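Local structure of glycerol uptake operon antiterminator regulatory protein (Listeria monocytogenes str. 4b, 3KTS) at residues A[104-109]-A[124-129]; A[140-145]-A[171-176]; A[130-135]-A[152-157]; A[60-65]-A[86-91]. The protein probably controls transcription of the glycerol uptake operon by antitermination in response to glycerol 3-phosphate, using a TIM-barrel fold. All blocks are in the same frame, centred on the assembly; numbering follows the deposited sequence.

From the N terminus, contact 4 comes first, closing the loop through helix 71-81 by pairing the end of strand 56-60 with strand 85-88 and hooking Asp62 onto the turn after it. Contact 1 follows as a separate loop, in which strand 103-109 meets the chain leaving helix 113-126. Contact 3 then joins strands 130-134 and 153-156 around helix 139-149. Contact 2 crosses it, since its segment 140-145 lies on that helix while 171-176 lies beyond the second strand of contact 3. All four reach one parallel barrel sheet. Backbone pairing links contact 4 to contact 1, contact 1 to contact 3 and contact 3 to contact 2, whereas contacts 2 and 4 lie on opposite sides of the chain's centre.

Contact 1: residues A[104-109]-A[124-129]; sequences AIQRLF and QKVQPD
The terminal amide of Gln106 and the carboxylate of Asp129 are the flat groups here. The NE2 end of the amide sits between Val126 CG2, obliquely to one side of its plane, and Pro128 CG, obliquely to the other. Asp129 presents OD2 to the backbone of Ala104: the N-H of Ala104 reaches OD2 on its anti side, 19° out of the carboxylate plane, with N to OD2 at 2.9 Å and a nearly straight bond (171°). The first torsion of Asp129, chi1 -63°, sets CG beside its backbone N, from where OD2 reaches Ala104 N. A weak bond from Asp129 N to Ala104 O, also 2.9 Å, completes the grip, so both polar backbone atoms of Ala104 are engaged by one residue.

Gln106 reaches out from the strand with CG anti to its backbone N. Its NE2 lies 3.4 Å from Val126 CG2 and 3.6 Å from Pro128 CG, while nearer the strand its CB meets Pro128 CB at 3.8 Å. The glutamine crosses Val126 at about a right angle and lies aslant to the proline ring. Helix 91-99 adds Ile94 against Ala104, Val126 and Pro128, and Lys98 NZ bonds to the carbonyls of Val126 and Gln127. The contact thus packs the return from helix 113-126 against its preceding strand, within a beta-alpha-beta unit of a TIM barrel.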
loop_
_atom_site.group_PDB
_atom_site.type_symbol
_atom_site.label_atom_id
_atom_site.label_comp_id
_atom_site.label_asym_id
_atom_site.label_seq_id
_atom_site.Cartn_x
_atom_site.Cartn_y
_atom_site.Cartn_z
ATOM N N ALA A 104 3.541 -1.736 -8.395
ATOM C CA ALA A 104 2.731 -2.832 -7.884
ATOM C C ALA A 104 3.227 -3.290 -6.517
ATOM O O ALA A 104 4.302 -3.889 -6.402
ATOM C CB ALA A 104 2.728 -3.983 -8.865
ATOM N N ILE A 105 2.449 -2.992 -5.480
ATOM C CA ILE A 105 2.748 -3.490 -4.137
ATOM C C ILE A 105 1.792 -4.630 -3.733
ATOM O O ILE A 105 0.577 -4.512 -3.877
ATOM C CB ILE A 105 2.909 -2.333 -3.074
ATOM C CG1 ILE A 105 2.149 -2.628 -1.777
ATOM C CG2 ILE A 105 2.571 -0.930 -3.667
ATOM C CD1 ILE A 105 2.284 -1.531 -0.747
ATOM N N GLN A 106 2.356 -5.743 -3.267
ATOM C CA GLN A 106 1.574 -6.939 -2.945
ATOM C C GLN A 106 1.247 -7.053 -1.464
ATOM O O GLN A 106 2.135 -7.007 -0.612
ATOM C CB GLN A 106 2.296 -8.203 -3.402
ATOM C CG GLN A 106 1.400 -9.442 -3.429
ATOM C CD GLN A 106 2.175 -10.740 -3.493
ATOM O OE1 GLN A 106 1.823 -11.718 -2.834
ATOM N NE2 GLN A 106 3.241 -10.754 -4.280
ATOM N N ARG A 107 -0.037 -7.225 -1.169
ATOM C CA ARG A 107 -0.514 -7.258 0.202
ATOM C C ARG A 107 -0.457 -8.669 0.757
ATOM O O ARG A 107 -0.937 -9.616 0.134
ATOM C CB ARG A 107 -1.942 -6.740 0.263
ATOM C CG ARG A 107 -2.273 -6.078 1.564
ATOM C CD ARG A 107 -3.667 -5.496 1.546
ATOM N NE ARG A 107 -3.880 -4.554 2.642
ATOM C CZ ARG A 107 -5.070 -4.091 3.007
ATOM N NH1 ARG A 107 -6.166 -4.473 2.355
ATOM N NH2 ARG A 107 -5.165 -3.229 4.012
ATOM N N LEU A 108 0.137 -8.802 1.935
ATOM C CA LEU A 108 0.262 -10.089 2.584
ATOM C C LEU A 108 -0.302 -9.995 3.991
ATOM O O LEU A 108 -0.059 -9.013 4.692
ATOM C CB LEU A 108 1.728 -10.500 2.640
ATOM C CG LEU A 108 1.997 -11.976 2.360
ATOM C CD1 LEU A 108 2.067 -12.193 0.859
ATOM C CD2 LEU A 108 3.289 -12.424 3.024
ATOM N N PHE A 109 -1.060 -11.013 4.394
ATOM C CA PHE A 109 -1.629 -11.079 5.737
ATOM C C PHE A 109 -0.898 -12.122 6.567
ATOM O O PHE A 109 -1.063 -13.326 6.338
ATOM C CB PHE A 109 -3.116 -11.451 5.684
ATOM C CG PHE A 109 -3.979 -10.478 4.921
ATOM C CD1 PHE A 109 -3.827 -9.103 5.075
ATOM C CD2 PHE A 109 -4.979 -10.947 4.076
ATOM C CE1 PHE A 109 -4.639 -8.214 4.372
ATOM C CE2 PHE A 109 -5.793 -10.067 3.372
ATOM C CZ PHE A 109 -5.626 -8.697 3.522
ATOM N N GLN A 124 7.563 -14.728 -4.795
ATOM C CA GLN A 124 8.619 -15.293 -5.624
ATOM C C GLN A 124 8.206 -15.350 -7.087
ATOM O O GLN A 124 9.008 -15.045 -7.971
ATOM C CB GLN A 124 8.988 -16.700 -5.136
ATOM C CG GLN A 124 10.369 -17.181 -5.585
ATOM C CD GLN A 124 11.505 -16.376 -4.963
ATOM O OE1 GLN A 124 11.457 -16.015 -3.783
ATOM N NE2 GLN A 124 12.536 -16.096 -5.757
ATOM N N LYS A 125 6.950 -15.729 -7.322
ATOM C CA LYS A 125 6.405 -15.863 -8.670
ATOM C C LYS A 125 6.196 -14.512 -9.367
ATOM O O LYS A 125 6.691 -14.304 -10.473
ATOM C CB LYS A 125 5.104 -16.689 -8.653
ATOM C CG LYS A 125 4.228 -16.541 -9.911
ATOM C CD LYS A 125 3.076 -17.536 -9.964
ATOM C CE LYS A 125 3.519 -18.865 -10.572
ATOM N NZ LYS A 125 2.369 -19.771 -10.861
ATOM N N VAL A 126 5.483 -13.594 -8.722
ATOM C CA VAL A 126 5.024 -12.387 -9.421
ATOM C C VAL A 126 6.005 -11.215 -9.352
ATOM O O VAL A 126 5.877 -10.251 -10.113
ATOM C CB VAL A 126 3.604 -11.948 -8.977
ATOM C CG1 VAL A 126 2.617 -13.119 -9.085
ATOM C CG2 VAL A 126 3.629 -11.380 -7.568
ATOM N N GLN A 127 6.981 -11.325 -8.455
ATOM C CA GLN A 127 8.030 -10.326 -8.256
ATOM C C GLN A 127 7.480 -8.908 -8.097
ATOM O O GLN A 127 7.657 -8.069 -8.980
ATOM C CB GLN A 127 9.080 -10.391 -9.379
ATOM C CG GLN A 127 10.004 -11.588 -9.307
ATOM C CD GLN A 127 10.793 -11.629 -8.014
ATOM O OE1 GLN A 127 11.426 -10.643 -7.627
ATOM N NE2 GLN A 127 10.752 -12.771 -7.333
ATOM N N PRO A 128 6.820 -8.631 -6.962
ATOM C CA PRO A 128 6.212 -7.324 -6.836
ATOM C C PRO A 128 7.265 -6.263 -6.609
ATOM O O PRO A 128 8.367 -6.570 -6.155
ATOM C CB PRO A 128 5.338 -7.472 -5.596
ATOM C CG PRO A 128 6.018 -8.486 -4.777
ATOM C CD PRO A 128 6.626 -9.448 -5.747
ATOM N N ASP A 129 6.923 -5.022 -6.932
ATOM C CA ASP A 129 7.812 -3.892 -6.706
ATOM C C ASP A 129 7.993 -3.649 -5.218
ATOM O O ASP A 129 9.019 -3.129 -4.789
ATOM C CB ASP A 129 7.256 -2.628 -7.369
ATOM C CG ASP A 129 7.170 -2.742 -8.885
ATOM O OD1 ASP A 129 8.094 -3.321 -9.504
ATOM O OD2 ASP A 129 6.176 -2.240 -9.459
#

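Contact 2: residues A[140-145]-A[171-176]; sequences EQVQKM and SGAIAV
Val142 and Gln143 of helix 139-149 pack against Ser171, Gly172 and Ala173, joining an outer helix of the TIM barrel to the turn that leads from the next helix, 162-169, into strand 173-178. The two helix residues lean on different parts of that turn. Val142 points towards it and puts CG1, anti to its backbone N (chi1 171°), 3.9 Å from Ala173 N and 4.1 Å from Ala173 CB, so that one methyl group covers both the peptide and the small side chain.

Gln143 instead meets the serine through the base of its side chain: its CB is 4.2 Å from Ser171 CB and its CG 3.8 Å from Ser171 O, before the extended chain carries on beyond the contact. The hydroxyl of Ser171 serves other partners: OG bonds to Gln167 O, in the last turn of helix 162-169, and only weakly to Pro139 O at the start of helix 139-149. Gly172 ends helix 162-169 with positive phi in a Schellman motif. Val142 also touches Val168 and Val153, and so bridges helix and sheet. Where the backbones come closest, the CA-H of Gln143 is directed at Ser171 O, with CA to O at 3.4 Å and an angle of 145° at the hydrogen.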
loop_
_atom_site.group_PDB
_atom_site.type_symbol
_atom_site.label_atom_id
_atom_site.label_comp_id
_atom_site.label_asym_id
_atom_site.label_seq_id
_atom_site.Cartn_x
_atom_site.Cartn_y
_atom_site.Cartn_z
ATOM N N GLU A 140 9.292 -8.781 14.397
ATOM C CA GLU A 140 10.169 -9.912 14.102
ATOM C C GLU A 140 9.786 -10.660 12.829
ATOM O O GLU A 140 10.651 -11.254 12.186
ATOM C CB GLU A 140 10.275 -10.846 15.304
ATOM C CG GLU A 140 11.293 -10.359 16.337
ATOM C CD GLU A 140 10.864 -10.611 17.773
ATOM O OE1 GLU A 140 11.588 -11.332 18.494
ATOM O OE2 GLU A 140 9.805 -10.082 18.185
ATOM N N GLN A 141 8.506 -10.613 12.454
ATOM C CA GLN A 141 8.050 -11.204 11.189
ATOM C C GLN A 141 8.434 -10.344 9.997
ATOM O O GLN A 141 8.688 -10.865 8.912
ATOM C CB GLN A 141 6.538 -11.459 11.182
ATOM C CG GLN A 141 6.086 -12.726 11.922
ATOM C CD GLN A 141 6.898 -13.972 11.571
ATOM O OE1 GLN A 141 7.002 -14.365 10.407
ATOM N NE2 GLN A 141 7.470 -14.600 12.590
ATOM N N VAL A 142 8.465 -9.031 10.212
ATOM C CA VAL A 142 8.912 -8.072 9.201
ATOM C C VAL A 142 10.417 -8.227 8.982
ATOM O O VAL A 142 10.904 -8.146 7.848
ATOM C CB VAL A 142 8.501 -6.621 9.585
ATOM C CG1 VAL A 142 9.146 -5.582 8.676
ATOM C CG2 VAL A 142 6.986 -6.488 9.519
ATOM N N GLN A 143 11.131 -8.497 10.072
ATOM C CA GLN A 143 12.562 -8.789 10.041
ATOM C C GLN A 143 12.870 -10.061 9.241
ATOM O O GLN A 143 13.688 -10.024 8.318
ATOM C CB GLN A 143 13.121 -8.885 11.466
ATOM C CG GLN A 143 14.645 -8.898 11.542
ATOM C CD GLN A 143 15.173 -8.454 12.894
ATOM O OE1 GLN A 143 14.655 -8.849 13.941
ATOM N NE2 GLN A 143 16.215 -7.627 12.877
ATOM N N LYS A 144 12.197 -11.162 9.588
ATOM C CA LYS A 144 12.328 -12.449 8.887
ATOM C C LYS A 144 12.065 -12.318 7.392
ATOM O O LYS A 144 12.769 -12.921 6.578
ATOM C CB LYS A 144 11.351 -13.488 9.454
ATOM C CG LYS A 144 11.805 -14.236 10.701
ATOM C CD LYS A 144 10.704 -15.203 11.158
ATOM C CE LYS A 144 10.945 -15.736 12.565
ATOM N NZ LYS A 144 11.869 -16.906 12.576
ATOM N N MET A 145 11.054 -11.532 7.037
ATOM C CA MET A 145 10.621 -11.420 5.650
ATOM C C MET A 145 11.634 -10.642 4.817
ATOM O O MET A 145 11.940 -11.016 3.685
ATOM C CB MET A 145 9.248 -10.750 5.568
ATOM C CG MET A 145 8.097 -11.718 5.347
ATOM S SD MET A 145 7.510 -11.725 3.643
ATOM C CE MET A 145 8.931 -12.414 2.798
ATOM N N SER A 171 13.158 -2.841 11.962
ATOM C CA SER A 171 13.204 -4.262 11.650
ATOM C C SER A 171 13.450 -4.524 10.164
ATOM O O SER A 171 13.831 -5.631 9.779
ATOM C CB SER A 171 11.905 -4.927 12.086
ATOM O OG SER A 171 11.834 -4.998 13.495
ATOM N N GLY A 172 13.225 -3.508 9.333
ATOM C CA GLY A 172 13.434 -3.640 7.897
ATOM C C GLY A 172 12.385 -2.973 7.029
ATOM O O GLY A 172 12.542 -2.918 5.802
ATOM N N ALA A 173 11.317 -2.473 7.650
ATOM C CA ALA A 173 10.261 -1.789 6.903
ATOM C C ALA A 173 10.738 -0.447 6.361
ATOM O O ALA A 173 11.424 0.311 7.052
ATOM C CB ALA A 173 9.016 -1.615 7.738
ATOM N N ILE A 174 10.376 -0.191 5.107
ATOM C CA ILE A 174 10.759 1.013 4.383
ATOM C C ILE A 174 9.845 2.177 4.795
ATOM O O ILE A 174 10.276 3.336 4.816
ATOM C CB ILE A 174 10.782 0.745 2.831
ATOM C CG1 ILE A 174 11.313 1.935 2.033
ATOM C CG2 ILE A 174 9.426 0.320 2.308
ATOM C CD1 ILE A 174 11.327 1.694 0.534
ATOM N N ALA A 175 8.600 1.847 5.153
ATOM C CA ALA A 175 7.595 2.813 5.622
ATOM C C ALA A 175 6.434 2.093 6.305
ATOM O O ALA A 175 6.376 0.863 6.331
ATOM C CB ALA A 175 7.074 3.684 4.470
ATOM N N VAL A 176 5.513 2.879 6.854
ATOM C CA VAL A 176 4.349 2.374 7.560
ATOM C C VAL A 176 3.092 2.920 6.888
ATOM O O VAL A 176 3.061 4.084 6.504
ATOM C CB VAL A 176 4.391 2.801 9.047
ATOM C CG1 VAL A 176 3.099 2.462 9.771
ATOM C CG2 VAL A 176 5.559 2.144 9.752
#

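Contact 3: residues A[130-135]-A[152-157]; sequences CIELLP and PVIAGG
Ile131 and Val153 stand side by side on the outer face of two parallel strands, 130-134 and 153-156, their side chains aslant with CG1 to CG1 at 3.7 Å. Leu133 continues this ridge, its CD1 reaching back to within 4.2 Å of Val153 CB, while the single methyl of Ala155 keeps the profile low beside it. Val142 of helix 139-149 packs on both Leu133 and Val153.

Glu132 and Ile154 occupy the opposite face, towards the barrel interior. There Cys130 SG, anti to its backbone N (chi1 -168°), reaches across to the neighbouring strand and meets Ile154 CG1 at 3.7 Å. At the far end Leu134 lies against the carbonyl of Gly156, its CG 3.4 Å from Gly156 O. Gly157, with no side chain, leaves room for Leu134 and for Pro135, which follows a cis peptide bond, to lie close to its main chain. An unidentified bound molecule, probably from the crystallisation liquor, has its nearest atom about 3 Å from Gly157.

Four backbone bonds hold the register, from Ile131 N to Pro152 O (3.0 Å) through to Gly156 N to Leu133 O (2.8 Å). Glu132 is buried on the inner face, where OE1 forms a salt bridge with Arg107 NE and OE2 a hydrogen bond with Thr177 OG1; the cationic partner would be expected to stabilise the ionised carboxylate.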
loop_
_atom_site.group_PDB
_atom_site.type_symbol
_atom_site.label_atom_id
_atom_site.label_comp_id
_atom_site.label_asym_id
_atom_site.label_seq_id
_atom_site.Cartn_x
_atom_site.Cartn_y
_atom_site.Cartn_z
ATOM N N CYS A 130 6.990 -4.046 -4.440
ATOM C CA CYS A 130 6.957 -3.797 -3.006
ATOM C C CYS A 130 6.010 -4.795 -2.330
ATOM O O CYS A 130 5.194 -5.406 -3.001
ATOM C CB CYS A 130 6.480 -2.364 -2.772
ATOM S SG CYS A 130 6.681 -1.748 -1.116
ATOM N N ILE A 131 6.120 -4.971 -1.017
ATOM C CA ILE A 131 5.129 -5.769 -0.274
ATOM C C ILE A 131 4.615 -5.087 0.986
ATOM O O ILE A 131 5.394 -4.628 1.804
ATOM C CB ILE A 131 5.617 -7.207 0.068
ATOM C CG1 ILE A 131 7.120 -7.238 0.312
ATOM C CG2 ILE A 131 5.279 -8.154 -1.062
ATOM C CD1 ILE A 131 7.717 -8.636 0.466
ATOM N N GLU A 132 3.298 -5.008 1.129
ATOM C CA GLU A 132 2.705 -4.523 2.378
ATOM C C GLU A 132 2.406 -5.721 3.288
ATOM O O GLU A 132 1.690 -6.641 2.894
ATOM C CB GLU A 132 1.435 -3.706 2.102
ATOM C CG GLU A 132 0.847 -2.994 3.309
ATOM C CD GLU A 132 -0.459 -2.253 2.993
ATOM O OE1 GLU A 132 -1.438 -2.894 2.536
ATOM O OE2 GLU A 132 -0.506 -1.023 3.218
ATOM N N LEU A 133 2.971 -5.712 4.492
ATOM C CA LEU A 133 2.683 -6.746 5.493
ATOM C C LEU A 133 1.712 -6.249 6.552
ATOM O O LEU A 133 1.845 -5.131 7.059
ATOM C CB LEU A 133 3.964 -7.242 6.166
ATOM C CG LEU A 133 4.638 -8.499 5.599
ATOM C CD1 LEU A 133 5.242 -8.277 4.208
ATOM C CD2 LEU A 133 5.698 -9.008 6.574
ATOM N N LEU A 134 0.726 -7.085 6.869
ATOM C CA LEU A 134 -0.250 -6.798 7.920
ATOM C C LEU A 134 -0.362 -7.992 8.872
ATOM O O LEU A 134 -0.330 -9.134 8.422
ATOM C CB LEU A 134 -1.615 -6.449 7.325
ATOM C CG LEU A 134 -1.659 -5.262 6.359
ATOM C CD1 LEU A 134 -1.556 -5.763 4.944
ATOM C CD2 LEU A 134 -2.915 -4.430 6.526
ATOM N N PRO A 135 -0.469 -7.742 10.192
ATOM C CA PRO A 135 -0.432 -6.448 10.863
ATOM C C PRO A 135 0.981 -5.901 10.967
ATOM O O PRO A 135 1.950 -6.640 10.777
ATOM C CB PRO A 135 -0.968 -6.766 12.256
ATOM C CG PRO A 135 -0.554 -8.156 12.492
ATOM C CD PRO A 135 -0.658 -8.841 11.156
ATOM N N PRO A 152 11.640 -4.569 -0.910
ATOM C CA PRO A 152 11.234 -3.647 0.156
ATOM C C PRO A 152 9.841 -3.972 0.685
ATOM O O PRO A 152 8.946 -4.299 -0.094
ATOM C CB PRO A 152 11.224 -2.289 -0.548
ATOM C CG PRO A 152 10.941 -2.612 -1.971
ATOM C CD PRO A 152 11.613 -3.928 -2.236
ATOM N N VAL A 153 9.667 -3.883 2.000
ATOM C CA VAL A 153 8.360 -4.119 2.622
ATOM C C VAL A 153 7.815 -2.903 3.387
ATOM O O VAL A 153 8.546 -2.240 4.122
ATOM C CB VAL A 153 8.282 -5.460 3.465
ATOM C CG1 VAL A 153 9.385 -6.428 3.082
ATOM C CG2 VAL A 153 8.301 -5.217 4.966
ATOM N N ILE A 154 6.538 -2.597 3.162
ATOM C CA ILE A 154 5.794 -1.654 3.986
ATOM C C ILE A 154 5.122 -2.511 5.046
ATOM O O ILE A 154 4.796 -3.668 4.787
ATOM C CB ILE A 154 4.686 -0.921 3.175
ATOM C CG1 ILE A 154 5.240 -0.274 1.905
ATOM C CG2 ILE A 154 3.956 0.132 4.027
ATOM C CD1 ILE A 154 5.816 1.102 2.097
ATOM N N ALA A 155 4.942 -1.968 6.244
ATOM C CA ALA A 155 4.101 -2.619 7.242
ATOM C C ALA A 155 2.891 -1.749 7.537
ATOM O O ALA A 155 2.976 -0.523 7.522
ATOM C CB ALA A 155 4.875 -2.902 8.503
ATOM N N GLY A 156 1.765 -2.393 7.795
ATOM C CA GLY A 156 0.521 -1.690 8.042
ATOM C C GLY A 156 -0.393 -2.511 8.917
ATOM O O GLY A 156 -0.228 -3.718 9.026
ATOM N N GLY A 157 -1.362 -1.856 9.542
ATOM C CA GLY A 157 -2.338 -2.548 10.371
ATOM C C GLY A 157 -2.000 -2.493 11.843
ATOM O O GLY A 157 -0.919 -2.910 12.255
#

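Contact 4: residues A[60-65]-A[86-91]; sequences HADLVN and IISTRG
The C-terminal ends of two adjacent parallel strands of the TIM barrel meet here, with His60 paired to Ile87 and Asp62 reaching the turn that follows. The imidazole of His60 has one face covered by Ile87. CB of Ile87 sits above the ring, 4.1 Å from its centroid, in a CH-pi contact, with CG2 3.5 Å from His60 CE1 and CD1 3.8 Å from His60 NE2. The branched side chain thus spreads over one side of the imidazole. Beside it the backbone bond from Ala61 N to Ile87 O (2.8 Å) ends the pairing.

Asp62 then uses both oxygens. OD1 accepts from Thr89 N at 2.7 Å and OD2 from Ser88 OG at 2.9 Å, each met on its syn side, 16° and 24° out of the carboxylate plane. Ser88 OG in turn accepts from Arg90 N, an ST turn, so the hydroxyl relays the acid's hold to the residue beyond. Asn69 ND2 also bonds to Asp62 OD2, giving that oxygen a second partner.

The unidentified bound molecule lies about 6 Å from the His60 side chain by nearest atoms. Strand 32-39 supports His60 through Val34 and Leu36, strand 103-109 packs Ile105 and Arg107 on Ile87, and Ala93 of helix 91-99 touches Ser88.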
loop_
_atom_site.group_PDB
_atom_site.type_symbol
_atom_site.label_atom_id
_atom_site.label_comp_id
_atom_site.label_asym_id
_atom_site.label_seq_id
_atom_site.Cartn_x
_atom_site.Cartn_y
_atom_site.Cartn_z
ATOM N N HIS A 60 -5.923 0.757 -3.419
ATOM C CA HIS A 60 -6.318 -0.627 -3.202
ATOM C C HIS A 60 -7.242 -1.138 -4.296
ATOM O O HIS A 60 -8.435 -0.826 -4.317
ATOM C CB HIS A 60 -6.968 -0.792 -1.837
ATOM C CG HIS A 60 -5.980 -0.995 -0.739
ATOM N ND1 HIS A 60 -5.492 -2.238 -0.403
ATOM C CD2 HIS A 60 -5.364 -0.112 0.081
ATOM C CE1 HIS A 60 -4.624 -2.111 0.585
ATOM N NE2 HIS A 60 -4.530 -0.832 0.899
ATOM N N ALA A 61 -6.664 -1.930 -5.196
ATOM C CA ALA A 61 -7.369 -2.512 -6.330
ATOM C C ALA A 61 -8.478 -3.474 -5.900
ATOM O O ALA A 61 -9.487 -3.625 -6.593
ATOM C CB ALA A 61 -6.384 -3.220 -7.221
ATOM N N ASP A 62 -8.282 -4.109 -4.749
ATOM C CA ASP A 62 -9.219 -5.095 -4.231
ATOM C C ASP A 62 -10.423 -4.470 -3.528
ATOM O O ASP A 62 -11.457 -5.126 -3.377
ATOM C CB ASP A 62 -8.493 -6.059 -3.289
ATOM C CG ASP A 62 -7.396 -6.838 -3.986
ATOM O OD1 ASP A 62 -6.478 -7.313 -3.289
ATOM O OD2 ASP A 62 -7.447 -6.975 -5.230
ATOM N N LEU A 63 -10.284 -3.209 -3.117
ATOM C CA LEU A 63 -11.300 -2.512 -2.327
ATOM C C LEU A 63 -12.136 -1.480 -3.107
ATOM O O LEU A 63 -12.762 -0.596 -2.510
ATOM C CB LEU A 63 -10.649 -1.846 -1.109
ATOM C CG LEU A 63 -9.981 -2.739 -0.058
ATOM C CD1 LEU A 63 -9.278 -1.878 0.967
ATOM C CD2 LEU A 63 -10.977 -3.681 0.628
ATOM N N VAL A 64 -12.154 -1.599 -4.432
ATOM C CA VAL A 64 -12.956 -0.712 -5.274
ATOM C C VAL A 64 -14.341 -1.312 -5.507
ATOM O O VAL A 64 -14.522 -2.164 -6.379
ATOM C CB VAL A 64 -12.277 -0.422 -6.636
ATOM C CG1 VAL A 64 -13.074 0.624 -7.421
ATOM C CG2 VAL A 64 -10.830 0.028 -6.443
ATOM N N ASN A 65 -15.309 -0.866 -4.713
ATOM C CA ASN A 65 -16.700 -1.302 -4.855
ATOM C C ASN A 65 -17.289 -1.100 -6.256
ATOM O O ASN A 65 -17.222 -0.006 -6.834
ATOM C CB ASN A 65 -17.572 -0.635 -3.795
ATOM C CG ASN A 65 -17.289 -1.160 -2.405
ATOM O OD1 ASN A 65 -17.516 -2.341 -2.113
ATOM N ND2 ASN A 65 -16.788 -0.289 -1.535
ATOM N N ILE A 86 -0.589 0.779 -7.376
ATOM C CA ILE A 86 -1.724 -0.064 -6.970
ATOM C C ILE A 86 -1.344 -1.119 -5.928
ATOM O O ILE A 86 -0.205 -1.597 -5.870
ATOM C CB ILE A 86 -2.477 -0.746 -8.164
ATOM C CG1 ILE A 86 -1.723 -1.977 -8.677
ATOM C CG2 ILE A 86 -2.770 0.246 -9.287
ATOM C CD1 ILE A 86 -2.630 -3.135 -9.059
ATOM N N ILE A 87 -2.307 -1.462 -5.084
ATOM C CA ILE A 87 -2.103 -2.488 -4.080
ATOM C C ILE A 87 -3.136 -3.562 -4.295
ATOM O O ILE A 87 -4.334 -3.283 -4.337
ATOM C CB ILE A 87 -2.214 -1.938 -2.643
ATOM C CG1 ILE A 87 -1.178 -0.830 -2.417
ATOM C CG2 ILE A 87 -2.024 -3.065 -1.616
ATOM C CD1 ILE A 87 -1.457 0.043 -1.225
ATOM N N SER A 88 -2.661 -4.789 -4.457
ATOM C CA SER A 88 -3.539 -5.934 -4.556
ATOM C C SER A 88 -2.982 -7.132 -3.797
ATOM O O SER A 88 -1.784 -7.226 -3.515
ATOM C CB SER A 88 -3.772 -6.305 -6.016
ATOM O OG SER A 88 -4.676 -7.390 -6.109
ATOM N N THR A 89 -3.878 -8.049 -3.471
ATOM C CA THR A 89 -3.517 -9.257 -2.765
ATOM C C THR A 89 -3.427 -10.386 -3.798
ATOM O O THR A 89 -2.802 -11.428 -3.564
ATOM C CB THR A 89 -4.546 -9.530 -1.642
ATOM O OG1 THR A 89 -3.874 -9.980 -0.460
ATOM C CG2 THR A 89 -5.626 -10.512 -2.081
ATOM N N ARG A 90 -4.028 -10.122 -4.957
ATOM C CA ARG A 90 -4.075 -11.030 -6.079
ATOM C C ARG A 90 -2.765 -10.945 -6.846
ATOM O O ARG A 90 -2.260 -9.849 -7.089
ATOM C CB ARG A 90 -5.220 -10.606 -6.995
ATOM C CG ARG A 90 -6.046 -11.733 -7.588
ATOM C CD ARG A 90 -6.556 -11.334 -8.958
ATOM N NE ARG A 90 -7.764 -12.062 -9.331
ATOM C CZ ARG A 90 -8.077 -12.413 -10.575
ATOM N NH1 ARG A 90 -9.206 -13.071 -10.813
ATOM N NH2 ARG A 90 -7.258 -12.117 -11.581
ATOM N N GLY A 91 -2.224 -12.096 -7.239
ATOM C CA GLY A 91 -0.959 -12.152 -7.976
ATOM C C GLY A 91 -1.075 -11.665 -9.406
ATOM O O GLY A 91 -0.183 -10.969 -9.914
#